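Local coordinates for protein mannan endo-1,6-alpha-mannosidase (Chaetomium thermophilum, PDB 6RY0) that probably acts on alpha-1,6-mannosidic linkages as a membrane-associated family 76 glycosidase implicated in attaching GPI-anchored glycoproteins to the fungal cell wall, and binds calcium, at residues A[370-375]-A[382-387]; A[307-310]-A[315-318]; A[366-371]-A[376-381]. All coordinates share one frame; numbering follows the deposited sequence.

Contact 1: residues A[370-375]-A[382-387]. With CA (calcium ion), chain C.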
loop_
_atom_site.group_PDB
_atom_site.type_symbol
_atom_site.label_atom_id
_atom_site.label_comp_id
_atom_site.label_asym_id
_atom_site.label_seq_id
_atom_site.Cartn_x
_atom_site.Cartn_y
_atom_site.Cartn_z
ATOM N N GLY A 370 -9.421 9.723 14.862
ATOM C CA GLY A 370 -9.922 8.363 14.929
ATOM C C GLY A 370 -10.171 7.793 13.542
ATOM O O GLY A 370 -9.712 8.319 12.524
ATOM N N PHE A 371 -10.882 6.671 13.543
ATOM C CA PHE A 371 -11.068 5.818 12.385
ATOM C C PHE A 371 -12.447 5.904 11.775
ATOM O O PHE A 371 -12.625 5.583 10.590
ATOM C CB PHE A 371 -10.861 4.366 12.801
ATOM C CG PHE A 371 -10.945 3.376 11.666
ATOM C CD1 PHE A 371 -9.994 3.381 10.654
ATOM C CD2 PHE A 371 -11.958 2.432 11.621
ATOM C CE1 PHE A 371 -10.048 2.460 9.637
ATOM C CE2 PHE A 371 -11.997 1.503 10.602
ATOM C CZ PHE A 371 -11.054 1.535 9.601
ATOM N N TYR A 372 -13.452 6.256 12.569
ATOM C CA TYR A 372 -14.854 6.031 12.192
ATOM C C TYR A 372 -15.380 7.270 11.495
ATOM O O TYR A 372 -16.253 8.014 11.994
ATOM C CB TYR A 372 -15.667 5.608 13.446
ATOM C CG TYR A 372 -15.159 4.280 14.007
ATOM C CD1 TYR A 372 -14.090 4.253 14.878
ATOM C CD2 TYR A 372 -15.715 3.074 13.628
ATOM C CE1 TYR A 372 -13.576 3.072 15.363
ATOM C CE2 TYR A 372 -15.215 1.873 14.105
ATOM C CZ TYR A 372 -14.138 1.874 14.965
ATOM O OH TYR A 372 -13.660 0.678 15.428
ATOM N N TRP A 373 -14.836 7.513 10.303
ATOM C CA TRP A 373 -15.106 8.754 9.595
ATOM C C TRP A 373 -16.584 8.887 9.227
ATOM O O TRP A 373 -17.194 9.938 9.423
ATOM C CB TRP A 373 -14.231 8.868 8.347
ATOM C CG TRP A 373 -12.758 8.733 8.566
ATOM C CD1 TRP A 373 -12.071 8.673 9.748
ATOM C CD2 TRP A 373 -11.784 8.620 7.530
ATOM N NE1 TRP A 373 -10.721 8.526 9.505
ATOM C CE2 TRP A 373 -10.517 8.483 8.151
ATOM C CE3 TRP A 373 -11.850 8.647 6.138
ATOM C CZ2 TRP A 373 -9.332 8.369 7.429
ATOM C CZ3 TRP A 373 -10.670 8.525 5.414
ATOM C CH2 TRP A 373 -9.427 8.391 6.075
ATOM N N LYS A 374 -17.148 7.822 8.681
ATOM C CA LYS A 374 -18.549 7.872 8.276
ATOM C C LYS A 374 -19.460 8.246 9.447
ATOM O O LYS A 374 -20.428 8.975 9.257
ATOM C CB LYS A 374 -18.962 6.551 7.664
ATOM C CG LYS A 374 -20.463 6.479 7.253
ATOM C CD LYS A 374 -20.920 7.519 6.183
ATOM C CE LYS A 374 -22.405 7.406 5.846
ATOM N NZ LYS A 374 -23.378 7.968 6.809
ATOM N N SER A 375 -19.146 7.759 10.637
ATOM C CA SER A 375 -19.978 8.019 11.819
ATOM C C SER A 375 -20.065 9.469 12.182
ATOM O O SER A 375 -20.975 9.880 12.896
ATOM C CB SER A 375 -19.434 7.284 13.052
ATOM O OG SER A 375 -18.344 7.951 13.693
ATOM N N SER A 382 -8.124 3.777 21.387
ATOM C CA SER A 382 -8.000 2.725 22.379
ATOM C C SER A 382 -9.131 1.684 22.226
ATOM O O SER A 382 -8.930 0.535 22.639
ATOM C CB SER A 382 -8.034 3.344 23.774
ATOM O OG SER A 382 -9.323 3.879 24.058
ATOM N N VAL A 383 -10.252 2.036 21.593
ATOM C CA VAL A 383 -11.313 1.062 21.421
ATOM C C VAL A 383 -10.860 -0.073 20.527
ATOM O O VAL A 383 -11.378 -1.201 20.641
ATOM C CB VAL A 383 -12.651 1.672 20.880
ATOM C CG1 VAL A 383 -13.111 2.779 21.802
ATOM C CG2 VAL A 383 -12.583 2.068 19.401
ATOM N N ASP A 384 -9.915 0.214 19.629
ATOM C CA ASP A 384 -9.355 -0.808 18.756
ATOM C C ASP A 384 -7.954 -1.228 19.189
ATOM O O ASP A 384 -7.228 -1.861 18.441
ATOM C CB ASP A 384 -9.427 -0.367 17.306
ATOM C CG ASP A 384 -10.858 -0.262 16.819
ATOM O OD1 ASP A 384 -11.651 -1.191 17.050
ATOM O OD2 ASP A 384 -11.213 0.771 16.212
ATOM N N HIS A 385 -7.601 -0.907 20.433
ATOM C CA HIS A 385 -6.446 -1.501 21.105
ATOM C C HIS A 385 -5.111 -1.116 20.500
ATOM O O HIS A 385 -4.153 -1.887 20.592
ATOM C CB HIS A 385 -6.571 -3.034 21.167
ATOM C CG HIS A 385 -7.926 -3.486 21.553
ATOM N ND1 HIS A 385 -8.383 -3.390 22.846
ATOM C CD2 HIS A 385 -8.966 -3.939 20.816
ATOM C CE1 HIS A 385 -9.637 -3.812 22.904
ATOM N NE2 HIS A 385 -10.014 -4.151 21.683
ATOM N N THR A 386 -5.017 0.086 19.942
ATOM C CA THR A 386 -3.738 0.632 19.524
ATOM C C THR A 386 -3.639 2.077 19.957
ATOM O O THR A 386 -4.635 2.715 20.319
ATOM C CB THR A 386 -3.468 0.551 17.988
ATOM O OG1 THR A 386 -4.007 1.699 17.334
ATOM C CG2 THR A 386 -3.959 -0.722 17.369
ATOM N N SER A 387 -2.428 2.615 19.834
ATOM C CA SER A 387 -2.179 4.009 20.112
ATOM C C SER A 387 -2.736 4.962 19.071
ATOM O O SER A 387 -2.809 6.148 19.345
ATOM C CB SER A 387 -0.697 4.261 20.300
ATOM O OG SER A 387 -0.023 3.916 19.098
HETATM CA CA CA C . -2.232 -2.990 21.658
HETATM O O HOH W 1 -0.743 -4.672 20.873
HETATM O O HOH W 2 -0.120 -2.720 22.922
HETATM O O HOH W 3 -2.408 -1.270 23.109
HETATM O O HOH W 4 -2.811 -4.275 20.130
#

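Contact 2: residues A[307-310]-A[315-318]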
loop_
_atom_site.group_PDB
_atom_site.type_symbol
_atom_site.label_atom_id
_atom_site.label_comp_id
_atom_site.label_asym_id
_atom_site.label_seq_id
_atom_site.Cartn_x
_atom_site.Cartn_y
_atom_site.Cartn_z
ATOM N N ILE A 307 -15.711 -2.220 5.275
ATOM C CA ILE A 307 -16.916 -3.031 5.470
ATOM C C ILE A 307 -16.728 -4.267 6.364
ATOM O O ILE A 307 -17.677 -4.571 7.057
ATOM C CB ILE A 307 -17.803 -3.221 4.207
ATOM C CG1 ILE A 307 -16.983 -3.859 3.137
ATOM C CG2 ILE A 307 -18.426 -1.903 3.715
ATOM C CD1 ILE A 307 -17.615 -3.895 1.734
ATOM N N PRO A 308 -15.583 -4.988 6.360
ATOM C CA PRO A 308 -15.560 -6.176 7.215
ATOM C C PRO A 308 -15.502 -5.912 8.697
ATOM O O PRO A 308 -15.737 -6.853 9.451
ATOM C CB PRO A 308 -14.295 -6.919 6.767
ATOM C CG PRO A 308 -14.032 -6.397 5.369
ATOM C CD PRO A 308 -14.397 -4.947 5.484
ATOM N N CYS A 309 -15.163 -4.706 9.131
ATOM C CA CYS A 309 -14.945 -4.466 10.554
ATOM C C CYS A 309 -15.500 -3.183 11.106
ATOM O O CYS A 309 -15.739 -3.128 12.298
ATOM C CB CYS A 309 -13.458 -4.617 10.893
ATOM S SG CYS A 309 -12.367 -3.368 10.169
ATOM N N GLU A 310 -15.716 -2.151 10.307
ATOM C CA GLU A 310 -16.004 -0.823 10.835
ATOM C C GLU A 310 -17.426 -0.675 11.379
ATOM O O GLU A 310 -17.719 0.295 12.062
ATOM C CB GLU A 310 -15.712 0.218 9.751
ATOM C CG GLU A 310 -15.815 1.646 10.222
ATOM C CD GLU A 310 -15.312 2.693 9.235
ATOM O OE1 GLU A 310 -14.558 2.373 8.290
ATOM O OE2 GLU A 310 -15.658 3.878 9.450
ATOM N N ALA A 315 -13.546 -4.067 16.442
ATOM C CA ALA A 315 -13.334 -5.200 15.547
ATOM C C ALA A 315 -12.131 -5.026 14.611
ATOM O O ALA A 315 -11.490 -6.000 14.261
ATOM C CB ALA A 315 -14.578 -5.458 14.720
ATOM N N CYS A 316 -11.854 -3.820 14.158
ATOM C CA CYS A 316 -10.756 -3.657 13.199
ATOM C C CYS A 316 -9.392 -3.873 13.844
ATOM O O CYS A 316 -9.124 -3.315 14.905
ATOM C CB CYS A 316 -10.829 -2.281 12.559
ATOM S SG CYS A 316 -12.338 -1.920 11.565
ATOM N N THR A 317 -8.514 -4.637 13.189
ATOM C CA THR A 317 -7.169 -4.842 13.693
ATOM C C THR A 317 -6.267 -3.682 13.295
ATOM O O THR A 317 -6.615 -2.862 12.444
ATOM C CB THR A 317 -6.561 -6.110 13.103
ATOM O OG1 THR A 317 -6.386 -5.891 11.706
ATOM C CG2 THR A 317 -7.428 -7.365 13.334
ATOM N N ALA A 318 -5.070 -3.636 13.884
ATOM C CA ALA A 318 -4.112 -2.591 13.553
ATOM C C ALA A 318 -3.912 -2.499 12.041
ATOM O O ALA A 318 -3.859 -1.405 11.477
ATOM C CB ALA A 318 -2.791 -2.840 14.245
HETATM O O HOH W 5 -13.903 -1.900 14.566
#

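Contact 3: residues A[366-371]-A[376-381]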
loop_
_atom_site.group_PDB
_atom_site.type_symbol
_atom_site.label_atom_id
_atom_site.label_comp_id
_atom_site.label_asym_id
_atom_site.label_seq_id
_atom_site.Cartn_x
_atom_site.Cartn_y
_atom_site.Cartn_z
ATOM N N GLY A 366 -7.159 18.234 20.861
ATOM C CA GLY A 366 -8.236 18.850 20.093
ATOM C C GLY A 366 -8.185 18.528 18.602
ATOM O O GLY A 366 -9.018 19.014 17.852
ATOM N N ARG A 367 -7.237 17.689 18.185
ATOM C CA ARG A 367 -7.087 17.354 16.772
ATOM C C ARG A 367 -6.746 15.887 16.588
ATOM O O ARG A 367 -6.405 15.477 15.477
ATOM C CB ARG A 367 -6.031 18.242 16.115
ATOM C CG ARG A 367 -4.620 17.981 16.600
ATOM C CD ARG A 367 -3.651 19.054 16.124
ATOM N NE ARG A 367 -2.297 18.628 16.338
ATOM C CZ ARG A 367 -1.227 19.414 16.383
ATOM N NH1 ARG A 367 -1.334 20.729 16.359
ATOM N NH2 ARG A 367 -0.022 18.858 16.446
ATOM N N ARG A 368 -6.859 15.074 17.632
ATOM C CA ARG A 368 -6.495 13.668 17.500
ATOM C C ARG A 368 -7.481 12.985 16.555
ATOM O O ARG A 368 -8.686 13.220 16.617
ATOM C CB ARG A 368 -6.467 12.992 18.870
ATOM C CG ARG A 368 -5.985 11.536 18.892
ATOM C CD ARG A 368 -5.989 10.947 20.326
ATOM N NE ARG A 368 -5.478 9.593 20.295
ATOM C CZ ARG A 368 -5.690 8.599 21.135
ATOM N NH1 ARG A 368 -6.561 8.658 22.129
ATOM N NH2 ARG A 368 -5.072 7.443 20.843
ATOM N N CYS A 369 -6.957 12.097 15.708
ATOM C CA CYS A 369 -7.751 11.430 14.682
ATOM C C CYS A 369 -8.141 10.014 15.083
ATOM O O CYS A 369 -7.315 9.205 15.484
ATOM C CB CYS A 369 -6.967 11.362 13.373
ATOM S SG CYS A 369 -6.657 12.955 12.555
ATOM N N GLY A 370 -9.421 9.723 14.862
ATOM C CA GLY A 370 -9.922 8.363 14.929
ATOM C C GLY A 370 -10.171 7.793 13.542
ATOM O O GLY A 370 -9.712 8.319 12.524
ATOM N N PHE A 371 -10.882 6.671 13.543
ATOM C CA PHE A 371 -11.068 5.818 12.385
ATOM C C PHE A 371 -12.447 5.904 11.775
ATOM O O PHE A 371 -12.625 5.583 10.590
ATOM C CB PHE A 371 -10.861 4.366 12.801
ATOM C CG PHE A 371 -10.945 3.376 11.666
ATOM C CD1 PHE A 371 -9.994 3.381 10.654
ATOM C CD2 PHE A 371 -11.958 2.432 11.621
ATOM C CE1 PHE A 371 -10.048 2.460 9.637
ATOM C CE2 PHE A 371 -11.997 1.503 10.602
ATOM C CZ PHE A 371 -11.054 1.535 9.601
ATOM N N GLY A 376 -19.091 10.260 11.778
ATOM C CA GLY A 376 -19.093 11.678 12.082
ATOM C C GLY A 376 -18.571 12.082 13.442
ATOM O O GLY A 376 -18.612 13.273 13.766
ATOM N N LYS A 377 -18.083 11.128 14.221
ATOM C CA LYS A 377 -17.672 11.394 15.602
ATOM C C LYS A 377 -16.301 10.798 15.854
ATOM O O LYS A 377 -15.982 9.726 15.360
ATOM C CB LYS A 377 -18.675 10.768 16.583
ATOM C CG LYS A 377 -20.103 11.194 16.338
ATOM C CD LYS A 377 -21.088 10.536 17.286
ATOM C CE LYS A 377 -22.533 10.928 16.983
ATOM N NZ LYS A 377 -23.486 10.365 17.968
ATOM N N PHE A 378 -15.526 11.493 16.675
ATOM C CA PHE A 378 -14.267 10.971 17.164
ATOM C C PHE A 378 -14.515 9.794 18.080
ATOM O O PHE A 378 -15.311 9.880 19.011
ATOM C CB PHE A 378 -13.489 12.055 17.915
ATOM C CG PHE A 378 -12.245 11.526 18.574
ATOM C CD1 PHE A 378 -11.094 11.298 17.815
ATOM C CD2 PHE A 378 -12.217 11.207 19.922
ATOM C CE1 PHE A 378 -9.972 10.764 18.383
ATOM C CE2 PHE A 378 -11.088 10.712 20.493
ATOM C CZ PHE A 378 -9.955 10.476 19.721
ATOM N N VAL A 379 -13.788 8.716 17.840
ATOM C CA VAL A 379 -13.753 7.527 18.669
ATOM C C VAL A 379 -12.286 7.339 19.050
ATOM O O VAL A 379 -11.408 7.329 18.198
ATOM C CB VAL A 379 -14.252 6.287 17.891
ATOM C CG1 VAL A 379 -14.101 5.054 18.713
ATOM C CG2 VAL A 379 -15.697 6.475 17.431
ATOM N N ASP A 380 -12.031 7.170 20.342
ATOM C CA ASP A 380 -10.668 6.983 20.791
ATOM C C ASP A 380 -10.075 5.707 20.201
ATOM O O ASP A 380 -10.670 4.642 20.315
ATOM C CB ASP A 380 -10.664 6.887 22.320
ATOM C CG ASP A 380 -9.304 7.090 22.896
ATOM O OD1 ASP A 380 -8.384 6.365 22.534
ATOM O OD2 ASP A 380 -9.106 8.053 23.642
ATOM N N PRO A 381 -8.883 5.797 19.582
ATOM C CA PRO A 381 -8.216 4.590 19.085
ATOM C C PRO A 381 -8.033 3.486 20.105
ATOM O O PRO A 381 -7.877 2.334 19.703
ATOM C CB PRO A 381 -6.878 5.117 18.550
ATOM C CG PRO A 381 -7.236 6.510 18.091
ATOM C CD PRO A 381 -8.211 7.025 19.113
HETATM O O HOH W 6 -8.030 10.563 23.008
HETATM O O HOH W 7 -11.163 5.549 16.088
#

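Contact 1: residues A[370-375]-A[382-387]
A single phenol-to-carboxylate hydrogen bond, from Y372 OH to D384 OD2, joins two bends of the long loop between helices 342-358 and 389-401. It is short, 2.6 Å from Y372 OH to D384 OD2, and uses the syn lone pair of that oxygen, on the side of OD1. The two side chains come from opposite directions; D384 OD2 lies at the edge of the tyrosine ring, near its plane, with ring and carboxylate 31° apart. Both turn CG beside their own backbone N (chi1 -63° for Y372, -66° for D384), which aims them at each other across the loop. V383 CG2 lies obliquely against the ring, 4.3 Å from Y372 CE1, while F371 CD2 sits 3.9 Å above one ring face. A phenylalanine in place of Y372 would probably leave D384 OD2 without its donor and the carboxylate freer to turn. One residue on, H385 O binds the calcium ion at 2.5 Å, with four waters and D73 OD1 as further ligands; D384 thus links the inverse gamma turn centred on Y372 to the backbone of the metal site. Next along the chain, W373 touches helices 342-358 and 389-401 and strand 303-304, while F371 and T386 rest on E391 of helix 389-401.

Contact 2: residues A[307-310]-A[315-318]
C309 and C316 are joined by a disulfide, SG to SG 2.0 Å, and this bond is the tight heart of the contact. Its chi3 of 95° is close to the relaxed right angle and makes the bridge right-handed. The two halves reach it differently: C309 SG is wedged between its own backbone N and carbonyl carbon (chi1 67°), whereas C316 SG lies beside its backbone N. The CA atoms of C309 and C316 are 5.0 Å apart. C316 SG also packs 3.6 Å from E310 N and touches F371 CE2, so the bridge is buried against an aromatic ring. The bond makes a small disulfide-closed loop, with six residues between the cysteines, in the irregular connection from strand 303-304 to helix 323-337. The other side of the contact is looser and partly exposed. There the methyl of A315 rests against the backbone of C309, A315 CB to C309 O 3.6 Å, and more loosely against C309 CB. Water 5 lies between the backbones, accepting from C316 N at 2.8 Å and lying 3.2 Å from C309 O, to which it may donate. E310 points its CB away from 315-318, and its carboxylate is held elsewhere: E310 OE1 forms a salt bridge with K324 and accepts from E306 N.

Contact 3: residues A[366-371]-A[376-381]
R368 reaches across the loop to F378, D380 and P381, and its side chain can be followed atom by atom. CB and CG slide past the F378 ring, R368 CG being 4.1 Å from F378 CE1, and CD continues along it, 4.0 Å from F378 CZ. With CG anti to the backbone N (chi1 -175°) and the chain extended as far as NE, the arginine is straight enough to pass the ring and arrive at the proline. NE meets the proline ring, and CZ lies beneath it: P381 CD sits over the centre of one guanidinium face, 3.6 Å from R368 CZ. At the tip, NH1 makes a salt bridge with D380, R368 NH1 to D380 OD1 being 3.0 Å; D380 OD1 meets the guanidinium obliquely, the two planes are 83° apart, and as a hydrogen bond it is weak, bent to 123°. Water 6, in the guanidinium plane, accepts from R368 NH1 at 2.6 Å and donates to D380 OD2. D380 OD1 also takes S382 N, and R368 NH2 donates to S387 O. Further along, G370 CA lies 3.7 Å from V379 O, where a CB would clash. Water 7 bridges the backbones there, 2.8 Å from both F371 N and V379 O. R368 O lies oblique to the F378 ring, 3.3 Å from F378 CE1. C369 is tied by a disulfide to C360, and R367 and R368 both face G362 in a classic beta bulge, within the loop between helices 342-358 and 389-401.

Overall arrangement
Contact 2 comes first along the chain, in the connection between strand 303-304 and helix 323-337; contacts 1 and 3 follow together in the loop between helices 342-358 and 389-401 and share G370 and F371. Their centres are about 7 Å apart, those of contacts 1 and 2 about 10 Å and those of contacts 2 and 3 about 16 Å. F371 is the meeting point: its ring packs on E310 and C316, and makes a cation-pi contact with K324. Y372 of contact 1 packs on V379 of contact 3. Together they pack two irregular loops within the family 76 region; contact 1 carries the calcium ligand H385, the others lie farther off.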